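Local coordinates for protein dihydropteroate synthase (Xanthomonas albilineans, PDB 6OFW) that probably condenses para-aminobenzoate with 6-hydroxymethyl-7,8-dihydropterin diphosphate to form 7,8-dihydropteroate, the precursor of folate, at residues S99-K104 with M118-Q123; P140-H145 with L188-F193; G222-R227 with R261-A266; R21-V26 with A57-I62. All coordinates share one frame; numbering follows the deposited sequence.

Contact 1: S99-K104 with M118-Q123. With 22D (4-{[(2-amino-4-oxo-3,4-dihydropteridin-6-yl)methyl]amino}benzoic acid), chain E.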
# COMPACT_ATOMS: atom_id res chain seq x y z
N SER B 99 13.14 -9.79 -18.91
CA SER B 99 14.37 -9.10 -18.59
C SER B 99 15.35 -10.11 -18.02
O SER B 99 14.95 -11.02 -17.30
CB SER B 99 14.10 -8.02 -17.55
OG SER B 99 15.32 -7.50 -17.06
N VAL B 100 16.63 -9.92 -18.31
CA VAL B 100 17.68 -10.75 -17.72
C VAL B 100 18.45 -9.89 -16.74
O VAL B 100 18.95 -8.81 -17.09
CB VAL B 100 18.55 -11.53 -18.73
CG1 VAL B 100 19.30 -10.60 -19.67
CG2 VAL B 100 19.49 -12.49 -18.01
N ASP B 101 18.50 -10.34 -15.51
CA ASP B 101 19.19 -9.61 -14.45
C ASP B 101 20.62 -10.13 -14.40
O ASP B 101 20.89 -11.18 -13.79
CB ASP B 101 18.48 -9.81 -13.12
CG ASP B 101 18.88 -8.86 -12.01
OD1 ASP B 101 20.03 -8.43 -11.98
OD2 ASP B 101 18.03 -8.58 -11.15
N THR B 102 21.54 -9.43 -15.09
CA THR B 102 22.95 -9.83 -15.17
C THR B 102 23.85 -8.64 -15.46
O THR B 102 23.38 -7.67 -16.07
CB THR B 102 23.15 -10.94 -16.23
OG1 THR B 102 24.47 -11.47 -16.12
CG2 THR B 102 22.84 -10.49 -17.67
N PHE B 103 25.12 -8.72 -15.02
CA PHE B 103 26.14 -7.71 -15.31
C PHE B 103 27.18 -8.28 -16.29
O PHE B 103 28.05 -7.55 -16.75
CB PHE B 103 26.83 -7.19 -14.02
CG PHE B 103 27.55 -8.19 -13.16
CD1 PHE B 103 28.88 -8.53 -13.42
CD2 PHE B 103 26.95 -8.70 -12.01
CE1 PHE B 103 29.57 -9.43 -12.58
CE2 PHE B 103 27.64 -9.58 -11.17
CZ PHE B 103 28.93 -9.96 -11.48
N LYS B 104 27.05 -9.57 -16.64
CA LYS B 104 28.01 -10.27 -17.51
C LYS B 104 27.60 -10.22 -18.97
O LYS B 104 26.52 -10.71 -19.30
CB LYS B 104 28.22 -11.70 -17.03
CG LYS B 104 28.64 -11.82 -15.58
CD LYS B 104 28.98 -13.25 -15.22
CE LYS B 104 29.47 -13.41 -13.80
NZ LYS B 104 28.35 -13.35 -12.83
N MET B 118 15.15 -7.60 -22.55
CA MET B 118 15.67 -6.46 -21.81
C MET B 118 16.83 -6.92 -20.96
O MET B 118 16.84 -8.07 -20.51
CB MET B 118 14.54 -5.87 -20.91
CG MET B 118 14.98 -4.78 -19.92
SD MET B 118 13.64 -4.17 -18.84
CE MET B 118 12.57 -3.50 -20.03
N ILE B 119 17.78 -6.03 -20.70
CA ILE B 119 18.92 -6.32 -19.82
C ILE B 119 18.79 -5.44 -18.59
O ILE B 119 18.69 -4.21 -18.69
CB ILE B 119 20.30 -6.14 -20.53
CG1 ILE B 119 20.46 -7.16 -21.68
CG2 ILE B 119 21.45 -6.28 -19.51
CD1 ILE B 119 21.33 -6.72 -22.77
N ASN B 120 18.77 -6.09 -17.42
CA ASN B 120 18.69 -5.37 -16.17
C ASN B 120 20.08 -5.45 -15.54
O ASN B 120 20.46 -6.50 -15.02
CB ASN B 120 17.57 -5.97 -15.28
CG ASN B 120 17.52 -5.35 -13.92
OD1 ASN B 120 17.92 -4.23 -13.75
ND2 ASN B 120 17.08 -6.11 -12.94
N ASP B 121 20.85 -4.38 -15.64
CA ASP B 121 22.24 -4.42 -15.18
C ASP B 121 22.55 -3.64 -13.90
O ASP B 121 22.68 -2.41 -13.92
CB ASP B 121 23.18 -3.98 -16.33
CG ASP B 121 24.66 -4.23 -16.09
OD1 ASP B 121 25.03 -4.74 -15.00
OD2 ASP B 121 25.46 -3.91 -16.98
N VAL B 122 22.82 -4.38 -12.81
CA VAL B 122 23.22 -3.78 -11.52
C VAL B 122 24.52 -2.95 -11.63
O VAL B 122 24.75 -2.08 -10.81
CB VAL B 122 23.32 -4.79 -10.34
CG1 VAL B 122 21.96 -5.41 -10.01
CG2 VAL B 122 24.39 -5.88 -10.60
N GLN B 123 25.36 -3.27 -12.62
CA GLN B 123 26.64 -2.59 -12.84
C GLN B 123 26.57 -1.46 -13.88
O GLN B 123 27.60 -0.85 -14.17
CB GLN B 123 27.73 -3.61 -13.21
CG GLN B 123 28.28 -4.35 -11.99
CD GLN B 123 29.22 -3.48 -11.20
OE1 GLN B 123 28.93 -3.06 -10.07
NE2 GLN B 123 30.38 -3.17 -11.79
C7 22D E . 18.59 -7.47 -7.75
N8 22D E . 18.37 -6.79 -9.02
C8A 22D E . 17.88 -5.53 -9.07
N1 22D E . 17.68 -4.97 -10.30
C2 22D E . 17.32 -3.69 -10.31
N2 22D E . 17.23 -3.05 -11.48
N3 22D E . 17.04 -2.96 -9.19
C4 22D E . 17.10 -3.45 -7.90
O4 22D E . 16.79 -2.73 -6.96
C4A 22D E . 17.56 -4.83 -7.83
N5 22D E . 17.67 -5.46 -6.60
C6 22D E . 18.15 -6.64 -6.57
C9 22D E . 18.38 -7.34 -5.26
N10 22D E . 19.14 -6.42 -4.43
CBX 22D E . 19.12 -6.38 -3.06
CAR 22D E . 19.82 -5.38 -2.39
CAT 22D E . 19.65 -5.19 -1.03
CAQ 22D E . 18.32 -7.25 -2.33
CAS 22D E . 18.16 -7.07 -0.97
CBY 22D E . 18.79 -6.02 -0.31
CBV 22D E . 18.41 -5.69 1.08
OAJ 22D E . 18.85 -4.54 1.52
OXT 22D E . 17.75 -6.45 1.75
O HOH W 1 22.28 -7.33 -13.02
O HOH W 2 28.06 -4.65 -16.65
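Val-100 sits between two residues of the neighbouring parallel strand: its N donates to Met-118 O (2.9 Å) and its O takes the N-H of Asn-120 (2.7 Å). This is the tight part. On the face carrying Ser-99 and Asp-101, Ser-99 OG, hydrogen-bonded to Asp-61, lies 3.3 Å from Asn-120 CB. Asp-101 and Asn-120 then run side by side into the barrel mouth, their flat ends turned 51° from each other. With CG anti to the backbone N (chi1 175°), Asn-120 presents both ends of its amide to the pterin of 22D: OD1 accepts from N2 at 2.6 Å and ND2 donates to N1 at 2.9 Å.

Past the strands the fit loosens. Phe-103 meets Val-122 obliquely, CD2 to CG2 4.1 Å, and both are partly exposed, as is Gln-123, whose CB and CG lie along Phe-103 CB. Two waters fill in where the strands part: one joins Asp-101 OD1, Asn-120 O and Val-122 N, another Phe-103 O and Asp-121 OD2. Asp-121 OD1 accepts from Gln-123 N, an Asx turn.

Asn-120 ND2 also donates to Asp-61, which probably helps to fix which way the amide is flipped, and so the donor-acceptor pattern offered to the pterin.

Contact 2: P140-H145 with L188-F193. With 22D (4-{[(2-amino-4-oxo-3,4-dihydropteridin-6-yl)methyl]amino}benzoic acid), chain E.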
# COMPACT_ATOMS: atom_id res chain seq x y z
N PRO B 140 16.08 -2.85 -24.58
CA PRO B 140 16.21 -1.84 -23.52
C PRO B 140 17.20 -2.32 -22.45
O PRO B 140 17.41 -3.53 -22.28
CB PRO B 140 14.80 -1.73 -22.93
CG PRO B 140 13.90 -2.38 -23.93
CD PRO B 140 14.71 -3.42 -24.61
N VAL B 141 17.78 -1.39 -21.71
CA VAL B 141 18.74 -1.69 -20.65
C VAL B 141 18.49 -0.81 -19.44
O VAL B 141 18.34 0.41 -19.59
CB VAL B 141 20.22 -1.59 -21.12
CG1 VAL B 141 20.56 -0.22 -21.72
CG2 VAL B 141 21.20 -1.95 -19.99
N VAL B 142 18.52 -1.43 -18.24
CA VAL B 142 18.40 -0.74 -16.97
C VAL B 142 19.80 -0.41 -16.47
O VAL B 142 20.59 -1.33 -16.26
CB VAL B 142 17.64 -1.56 -15.89
CG1 VAL B 142 17.56 -0.79 -14.57
CG2 VAL B 142 16.26 -1.97 -16.38
N LEU B 143 20.05 0.88 -16.21
CA LEU B 143 21.29 1.41 -15.68
C LEU B 143 21.08 1.70 -14.19
O LEU B 143 20.43 2.68 -13.83
CB LEU B 143 21.72 2.68 -16.45
CG LEU B 143 21.88 2.58 -17.97
CD1 LEU B 143 22.28 3.94 -18.58
CD2 LEU B 143 22.93 1.53 -18.35
N MET B 144 21.56 0.79 -13.33
CA MET B 144 21.37 0.92 -11.89
C MET B 144 22.57 1.52 -11.21
O MET B 144 23.69 1.31 -11.67
CB MET B 144 21.09 -0.47 -11.27
CG MET B 144 20.36 -0.40 -9.92
SD MET B 144 20.41 -2.00 -9.04
CE MET B 144 22.04 -1.93 -8.39
N HIS B 145 22.33 2.17 -10.08
CA HIS B 145 23.45 2.72 -9.31
C HIS B 145 23.83 1.78 -8.17
O HIS B 145 22.98 1.42 -7.41
CB HIS B 145 23.10 4.05 -8.68
CG HIS B 145 24.10 4.47 -7.66
ND1 HIS B 145 24.02 4.08 -6.37
CD2 HIS B 145 25.16 5.29 -7.73
CE1 HIS B 145 24.99 4.60 -5.69
NE2 HIS B 145 25.72 5.33 -6.50
N LEU B 188 16.74 2.90 -19.23
CA LEU B 188 15.98 3.03 -17.99
C LEU B 188 17.04 3.29 -16.95
O LEU B 188 18.19 2.87 -17.13
CB LEU B 188 15.19 1.77 -17.64
CG LEU B 188 14.08 1.37 -18.60
CD1 LEU B 188 14.55 0.29 -19.57
CD2 LEU B 188 12.87 0.88 -17.83
N ILE B 189 16.69 4.01 -15.90
CA ILE B 189 17.63 4.25 -14.77
C ILE B 189 17.02 3.75 -13.46
O ILE B 189 15.83 3.64 -13.37
CB ILE B 189 18.11 5.70 -14.72
CG1 ILE B 189 16.94 6.65 -14.46
CG2 ILE B 189 18.88 6.04 -15.98
CD1 ILE B 189 17.31 8.10 -14.27
N ASP B 190 17.86 3.50 -12.47
CA ASP B 190 17.39 2.93 -11.20
C ASP B 190 18.34 3.36 -10.09
O ASP B 190 19.49 3.05 -10.20
CB ASP B 190 17.32 1.42 -11.36
CG ASP B 190 16.88 0.64 -10.13
OD1 ASP B 190 16.91 1.19 -9.06
OD2 ASP B 190 16.48 -0.48 -10.33
N PRO B 191 17.84 3.95 -8.99
CA PRO B 191 18.69 4.40 -7.91
C PRO B 191 19.36 3.28 -7.12
O PRO B 191 20.17 3.56 -6.31
CB PRO B 191 17.73 5.18 -7.00
CG PRO B 191 16.39 4.61 -7.28
CD PRO B 191 16.43 4.16 -8.72
N GLY B 192 18.99 2.03 -7.40
CA GLY B 192 19.57 0.89 -6.70
C GLY B 192 19.30 0.89 -5.22
O GLY B 192 20.25 0.92 -4.42
N PHE B 193 18.01 0.85 -4.83
CA PHE B 193 17.67 0.81 -3.40
C PHE B 193 18.32 -0.39 -2.74
O PHE B 193 18.31 -1.47 -3.32
CB PHE B 193 16.14 0.81 -3.18
CG PHE B 193 15.46 2.11 -3.55
CD1 PHE B 193 15.63 3.25 -2.77
CD2 PHE B 193 14.65 2.20 -4.68
CE1 PHE B 193 15.01 4.46 -3.13
CE2 PHE B 193 14.02 3.40 -5.02
CZ PHE B 193 14.21 4.52 -4.25
C7 22D E . 18.59 -7.47 -7.75
N8 22D E . 18.37 -6.79 -9.02
C8A 22D E . 17.88 -5.53 -9.07
N1 22D E . 17.68 -4.97 -10.30
C2 22D E . 17.32 -3.69 -10.31
N2 22D E . 17.23 -3.05 -11.48
N3 22D E . 17.04 -2.96 -9.19
C4 22D E . 17.10 -3.45 -7.90
O4 22D E . 16.79 -2.73 -6.96
C4A 22D E . 17.56 -4.83 -7.83
N5 22D E . 17.67 -5.46 -6.60
C6 22D E . 18.15 -6.64 -6.57
C9 22D E . 18.38 -7.34 -5.26
N10 22D E . 19.14 -6.42 -4.43
CBX 22D E . 19.12 -6.38 -3.06
CAR 22D E . 19.82 -5.38 -2.39
CAT 22D E . 19.65 -5.19 -1.03
CAQ 22D E . 18.32 -7.25 -2.33
CAS 22D E . 18.16 -7.07 -0.97
CBY 22D E . 18.79 -6.02 -0.31
CBV 22D E . 18.41 -5.69 1.08
OAJ 22D E . 18.85 -4.54 1.52
OXT 22D E . 17.75 -6.45 1.75
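Met-144 and Asp-190 rise together from adjacent parallel strands on the face turned to the ligand, with Met-144 CG against Asp-190 CG at 3.6 Å. The aspartate stands with CG anti to the backbone N (chi1 179°), which carries its carboxylate up to the pterin edge of 22D. There Asp-190 OD2 alone accepts two N-H groups of 22D, N3 at 2.8 Å and N2 at 2.9 Å. The other oxygen, Asp-190 OD1, is met from above the carboxylate plane by Gly-192 N (2.8 Å), an Asx turn that helps to fix the rotation of the group. Met-144 bends at its last torsion, and its SD comes within 3.5 Å of 22D N3, while CG rests on Gly-192 CA. Val-142 slants across the base of the aspartate, CG1 to Asp-190 CB 3.9 Å, and the same methyl touches the pterin N2 amino group. Further back, Leu-188 CD1 packs on Pro-140 CB.

The backbone ladder beneath runs from Leu-188 N to Val-141 O through Leu-143 N to Leu-188 O and a weak Asp-190 N to Leu-143 O, and ends with His-145 N on Asp-190 O.

Strand 141-144 lies between strands 118-121 and 187-190 in the sheet. Helix 162-179 packs on the other face, against Leu-143 and Ile-189, and its Phe-169 meets the His-145 ring edge-to-face; Lys-197 bonds His-145 ND1.

Contact 3: G222-R227 with R261-A266. With 22D (4-{[(2-amino-4-oxo-3,4-dihydropteridin-6-yl)methyl]amino}benzoic acid), chain E; SO4 (sulfate ion), chain F.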
# COMPACT_ATOMS: atom_id res chain seq x y z
N GLY B 222 13.11 -0.69 -7.02
CA GLY B 222 13.02 -2.02 -6.42
C GLY B 222 13.29 -1.96 -4.93
O GLY B 222 14.41 -1.86 -4.58
N LEU B 223 12.26 -2.01 -4.10
CA LEU B 223 12.41 -1.97 -2.63
C LEU B 223 11.77 -3.24 -2.07
O LEU B 223 11.63 -3.30 -0.89
CB LEU B 223 11.70 -0.75 -2.07
CG LEU B 223 12.28 0.61 -2.46
CD1 LEU B 223 11.31 1.38 -3.31
CD2 LEU B 223 12.66 1.43 -1.25
N SER B 224 11.50 -4.20 -2.94
CA SER B 224 10.77 -5.42 -2.57
C SER B 224 11.42 -6.22 -1.44
O SER B 224 12.46 -6.73 -1.66
CB SER B 224 10.50 -6.26 -3.75
OG SER B 224 9.56 -7.21 -3.41
N ARG B 225 10.75 -6.26 -0.30
CA ARG B 225 11.08 -7.03 0.92
C ARG B 225 12.50 -6.77 1.40
O ARG B 225 13.10 -7.63 2.05
CB ARG B 225 10.90 -8.53 0.65
CG ARG B 225 9.51 -8.94 0.16
CD ARG B 225 9.52 -10.42 -0.05
NE ARG B 225 8.19 -10.90 -0.42
CZ ARG B 225 7.90 -12.19 -0.54
NH1 ARG B 225 8.82 -13.11 -0.33
NH2 ARG B 225 6.67 -12.56 -0.87
N LYS B 226 13.04 -5.61 1.06
CA LYS B 226 14.42 -5.26 1.36
C LYS B 226 14.61 -4.91 2.83
O LYS B 226 13.65 -4.58 3.53
CB LYS B 226 14.90 -4.15 0.39
CG LYS B 226 15.23 -4.73 -1.00
CD LYS B 226 15.89 -3.74 -1.94
CE LYS B 226 16.22 -4.44 -3.24
NZ LYS B 226 16.75 -3.51 -4.27
N ARG B 227 15.85 -5.07 3.31
CA ARG B 227 16.18 -4.82 4.72
C ARG B 227 15.73 -3.43 5.20
O ARG B 227 15.24 -3.34 6.31
CB ARG B 227 17.67 -5.07 4.95
CG ARG B 227 18.13 -4.88 6.40
CD ARG B 227 19.65 -4.85 6.50
NE ARG B 227 20.22 -6.20 6.50
CZ ARG B 227 20.78 -6.79 5.45
NH1 ARG B 227 20.87 -6.14 4.29
NH2 ARG B 227 21.27 -8.02 5.55
N ARG B 261 10.04 -3.22 -9.40
CA ARG B 261 10.60 -4.59 -9.32
C ARG B 261 10.17 -5.24 -8.02
O ARG B 261 10.70 -4.89 -6.95
CB ARG B 261 12.14 -4.53 -9.49
CG ARG B 261 12.76 -5.91 -9.62
CD ARG B 261 14.26 -5.87 -9.86
NE ARG B 261 14.79 -7.24 -9.90
CZ ARG B 261 15.12 -7.96 -8.83
NH1 ARG B 261 15.02 -7.45 -7.61
NH2 ARG B 261 15.56 -9.20 -8.98
N VAL B 262 9.20 -6.15 -8.10
CA VAL B 262 8.56 -6.71 -6.90
C VAL B 262 8.45 -8.24 -6.86
O VAL B 262 8.37 -8.89 -7.90
CB VAL B 262 7.14 -6.06 -6.69
CG1 VAL B 262 7.18 -4.53 -6.89
CG2 VAL B 262 6.08 -6.66 -7.61
N HIS B 263 8.38 -8.80 -5.64
CA HIS B 263 8.10 -10.23 -5.43
C HIS B 263 6.57 -10.40 -5.41
O HIS B 263 6.04 -11.37 -5.95
CB HIS B 263 8.64 -10.69 -4.07
CG HIS B 263 10.13 -10.65 -3.96
ND1 HIS B 263 10.77 -9.61 -3.33
CD2 HIS B 263 11.06 -11.54 -4.38
CE1 HIS B 263 12.06 -9.88 -3.41
NE2 HIS B 263 12.27 -11.04 -4.02
N ASP B 264 5.87 -9.43 -4.79
CA ASP B 264 4.43 -9.47 -4.53
C ASP B 264 3.64 -8.77 -5.60
O ASP B 264 3.16 -7.64 -5.45
CB ASP B 264 4.13 -8.97 -3.11
CG ASP B 264 5.01 -9.68 -2.11
OD1 ASP B 264 4.69 -10.84 -1.74
OD2 ASP B 264 6.05 -9.11 -1.74
N VAL B 265 3.53 -9.48 -6.72
CA VAL B 265 2.92 -8.93 -7.92
C VAL B 265 1.43 -8.61 -7.74
O VAL B 265 1.06 -7.47 -8.01
CB VAL B 265 3.18 -9.82 -9.17
CG1 VAL B 265 2.39 -9.31 -10.38
CG2 VAL B 265 4.68 -9.87 -9.49
N ALA B 266 0.59 -9.59 -7.35
CA ALA B 266 -0.89 -9.35 -7.24
C ALA B 266 -1.20 -8.21 -6.29
O ALA B 266 -2.02 -7.34 -6.61
CB ALA B 266 -1.61 -10.61 -6.79
C7 22D E . 18.59 -7.47 -7.75
N8 22D E . 18.37 -6.79 -9.02
C8A 22D E . 17.88 -5.53 -9.07
N1 22D E . 17.68 -4.97 -10.30
C2 22D E . 17.32 -3.69 -10.31
N2 22D E . 17.23 -3.05 -11.48
N3 22D E . 17.04 -2.96 -9.19
C4 22D E . 17.10 -3.45 -7.90
O4 22D E . 16.79 -2.73 -6.96
C4A 22D E . 17.56 -4.83 -7.83
N5 22D E . 17.67 -5.46 -6.60
C6 22D E . 18.15 -6.64 -6.57
C9 22D E . 18.38 -7.34 -5.26
N10 22D E . 19.14 -6.42 -4.43
CBX 22D E . 19.12 -6.38 -3.06
CAR 22D E . 19.82 -5.38 -2.39
CAT 22D E . 19.65 -5.19 -1.03
CAQ 22D E . 18.32 -7.25 -2.33
CAS 22D E . 18.16 -7.07 -0.97
CBY 22D E . 18.79 -6.02 -0.31
CBV 22D E . 18.41 -5.69 1.08
OAJ 22D E . 18.85 -4.54 1.52
OXT 22D E . 17.75 -6.45 1.75
S SO4 F . 15.92 -10.22 -4.93
O1 SO4 F . 16.23 -10.56 -6.34
O2 SO4 F . 15.32 -8.93 -4.91
O3 SO4 F . 15.05 -11.22 -4.36
O4 SO4 F . 17.17 -10.19 -4.19
O HOH W 3 6.85 -7.00 -3.04
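Ser-224 has its OG swung opposite the backbone N (chi1 -166°), and His-263 has CG opposite the carbonyl carbon (chi1 -66°); these two rotations bring hydroxyl and imidazole together. Ser-224 OG lies 2.7 Å from His-263 ND1 at the ring edge, a hydrogen bond, and accepts from His-263 N. A water bonded to the same hydroxyl donates to Asp-264 OD2. On the ring's other nitrogen, His-263 NE2 donates to sulfate O3 at 2.8 Å.

Arg-225 passes obliquely by the histidine with an extended chain, its CD 3.6 Å from His-263 ND1 and its guanidinium face over His-263 CB. Arg-225 grips Asp-264 side-on in a salt bridge with two nitrogens: NE goes to the syn lone pair of OD2, and NH2 to OD1 at 2.8 Å. The two flat groups are 32° apart, with the oxygens near the guanidinium plane.

Arg-261 lies flat under the pterin of 22D, whose N8 is 3.5 Å above the guanidinium centre. NH1 and NH2 donate edge-on to sulfate O2 and O1, and NE forms a salt bridge with Asp-61. The extended Lys-226 runs along the benzoate ring to donate from NZ to 22D O4 (2.8 Å) and N5; Gly-222 O and Phe-193 O also receive that amine. Arg-227 N holds the ligand carboxylate at OXT. The sulfate, probably from the crystallisation liquor, may mark where a substrate phosphate binds.

The turn 223-226 leads from strand 220-221 into helix 227-233. Beside it strand 259-262, next to strand 21-27, passes into helix 265-279, while helix 242-254 packs against Leu-223 and Ser-224.

Contact 4: R21-V26 with A57-I62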
# COMPACT_ATOMS: atom_id res chain seq x y z
N ARG B 21 4.39 0.26 -14.38
CA ARG B 21 4.33 -1.15 -14.73
C ARG B 21 5.03 -2.01 -13.71
O ARG B 21 5.89 -1.52 -12.98
CB ARG B 21 4.90 -1.37 -16.15
CG ARG B 21 4.13 -0.59 -17.24
CD ARG B 21 2.76 -1.17 -17.49
NE ARG B 21 1.99 -0.40 -18.47
CZ ARG B 21 0.88 -0.83 -19.05
NH1 ARG B 21 0.39 -2.03 -18.74
NH2 ARG B 21 0.24 -0.08 -19.93
N VAL B 22 4.68 -3.28 -13.64
CA VAL B 22 5.21 -4.22 -12.62
C VAL B 22 6.17 -5.26 -13.23
O VAL B 22 5.77 -6.01 -14.12
CB VAL B 22 4.08 -4.87 -11.79
CG1 VAL B 22 4.59 -5.87 -10.79
CG2 VAL B 22 3.25 -3.81 -11.11
N MET B 23 7.38 -5.27 -12.70
CA MET B 23 8.44 -6.22 -13.08
C MET B 23 8.50 -7.32 -12.01
O MET B 23 8.89 -7.03 -10.92
CB MET B 23 9.78 -5.51 -13.25
CG MET B 23 10.99 -6.36 -13.37
SD MET B 23 12.53 -5.38 -13.30
CE MET B 23 12.94 -5.28 -15.03
N GLY B 24 8.00 -8.50 -12.34
CA GLY B 24 7.98 -9.67 -11.44
C GLY B 24 9.35 -10.28 -11.28
O GLY B 24 9.98 -10.56 -12.25
N ILE B 25 9.76 -10.48 -10.03
CA ILE B 25 11.08 -11.06 -9.73
C ILE B 25 11.06 -12.57 -9.89
O ILE B 25 10.35 -13.25 -9.17
CB ILE B 25 11.54 -10.66 -8.29
CG1 ILE B 25 11.78 -9.14 -8.21
CG2 ILE B 25 12.82 -11.45 -7.89
CD1 ILE B 25 11.89 -8.55 -6.78
N VAL B 26 11.92 -13.10 -10.76
CA VAL B 26 12.04 -14.55 -10.94
C VAL B 26 13.49 -14.93 -10.62
O VAL B 26 14.38 -14.74 -11.44
CB VAL B 26 11.58 -15.03 -12.34
CG1 VAL B 26 11.73 -16.55 -12.47
CG2 VAL B 26 10.15 -14.58 -12.64
N ALA B 57 1.81 -9.41 -13.80
CA ALA B 57 3.12 -8.79 -14.04
C ALA B 57 3.14 -8.28 -15.48
O ALA B 57 2.57 -8.92 -16.36
CB ALA B 57 4.23 -9.83 -13.87
N ASP B 58 3.76 -7.14 -15.71
CA ASP B 58 3.92 -6.53 -17.05
C ASP B 58 5.23 -7.00 -17.71
O ASP B 58 5.37 -6.85 -18.87
CB ASP B 58 3.88 -5.01 -16.94
CG ASP B 58 2.57 -4.52 -16.36
OD1 ASP B 58 1.58 -4.74 -16.99
OD2 ASP B 58 2.60 -3.96 -15.29
N LEU B 59 6.14 -7.57 -16.93
CA LEU B 59 7.48 -7.98 -17.37
C LEU B 59 8.06 -8.90 -16.29
O LEU B 59 7.69 -8.73 -15.16
CB LEU B 59 8.29 -6.68 -17.53
CG LEU B 59 9.79 -6.76 -17.65
CD1 LEU B 59 10.17 -7.25 -19.03
CD2 LEU B 59 10.40 -5.40 -17.44
N LEU B 60 8.85 -9.88 -16.66
CA LEU B 60 9.51 -10.78 -15.68
C LEU B 60 11.03 -10.55 -15.69
O LEU B 60 11.62 -10.56 -16.73
CB LEU B 60 9.19 -12.24 -15.97
CG LEU B 60 7.73 -12.63 -16.05
CD1 LEU B 60 7.60 -14.08 -16.43
CD2 LEU B 60 7.00 -12.38 -14.76
N ASP B 61 11.62 -10.44 -14.52
CA ASP B 61 13.06 -10.23 -14.43
C ASP B 61 13.70 -11.51 -13.91
O ASP B 61 13.48 -11.90 -12.76
CB ASP B 61 13.36 -9.06 -13.51
CG ASP B 61 14.82 -8.69 -13.45
OD1 ASP B 61 15.42 -8.51 -14.53
OD2 ASP B 61 15.35 -8.56 -12.33
N ILE B 62 14.48 -12.16 -14.79
CA ILE B 62 15.10 -13.46 -14.54
C ILE B 62 16.55 -13.30 -14.11
O ILE B 62 17.35 -12.76 -14.87
CB ILE B 62 14.90 -14.39 -15.76
CG1 ILE B 62 13.40 -14.46 -16.15
CG2 ILE B 62 15.49 -15.81 -15.48
CD1 ILE B 62 13.09 -14.87 -17.58
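Arg-21 opens the strand by crossing Asp-58 at about a right angle: its CD lies 3.5 Å from Asp-58 CG, and NH1 makes a weak, long salt bridge to OD1 (3.4 Å), while its stronger charged partner is Asp-18. At Val-22 the same carboxylate accepts the strand N-H much as a carbonyl of a neighbouring strand would. Asp-58 OD2 takes Val-22 N through its anti lone pair at 2.7 Å, and Asp-58 N returns a bond to Val-22 O.

Met-23 points to the barrel interior, with CG against Asp-61 CB at 3.6 Å; its chain bends at the last torsion, and CE touches Leu-59 CD2. Gly-24 donates to Leu-59 O and accepts from Asp-61 N (2.8 Å). Its bare CA lets Leu-60 and Ala-57 sit close. Ile-25 faces inward too, where Arg-261 and His-263 lie against it. Val-26 N bonds Asp-61 O, and its CG2 packs on Leu-60 CB at 4.2 Å, on the face that carries Ile-62 towards helix 76-93.

Strands 21-27 and 59-63 with helix 41-54 form a beta-alpha-beta unit of the TIM barrel. Asp-61, turned inward among polar partners from other strands, probably helps to position groups of the pterin site.

All four contacts belong to one parallel barrel or its strand-end loops, and all are buried: contact 2 wholly so, contact 3 with the larger share of partly exposed residues. Contacts 1, 2 and 4 are strand pairs with regular backbone ladders; contact 3 joins two strand-end loops, and side-chain bonds hold it instead. Contacts 1 and 2 meet where strands 118-121 and 141-144 pair and offer neutral and acidic groups to the pterin. Contact 3, about 17 Å from contact 1 between centres, supplies the basic groups that meet the sulfate and the pterin. Contact 4 bonds no ligand, yet its Asp-61 joins contacts 1 and 3.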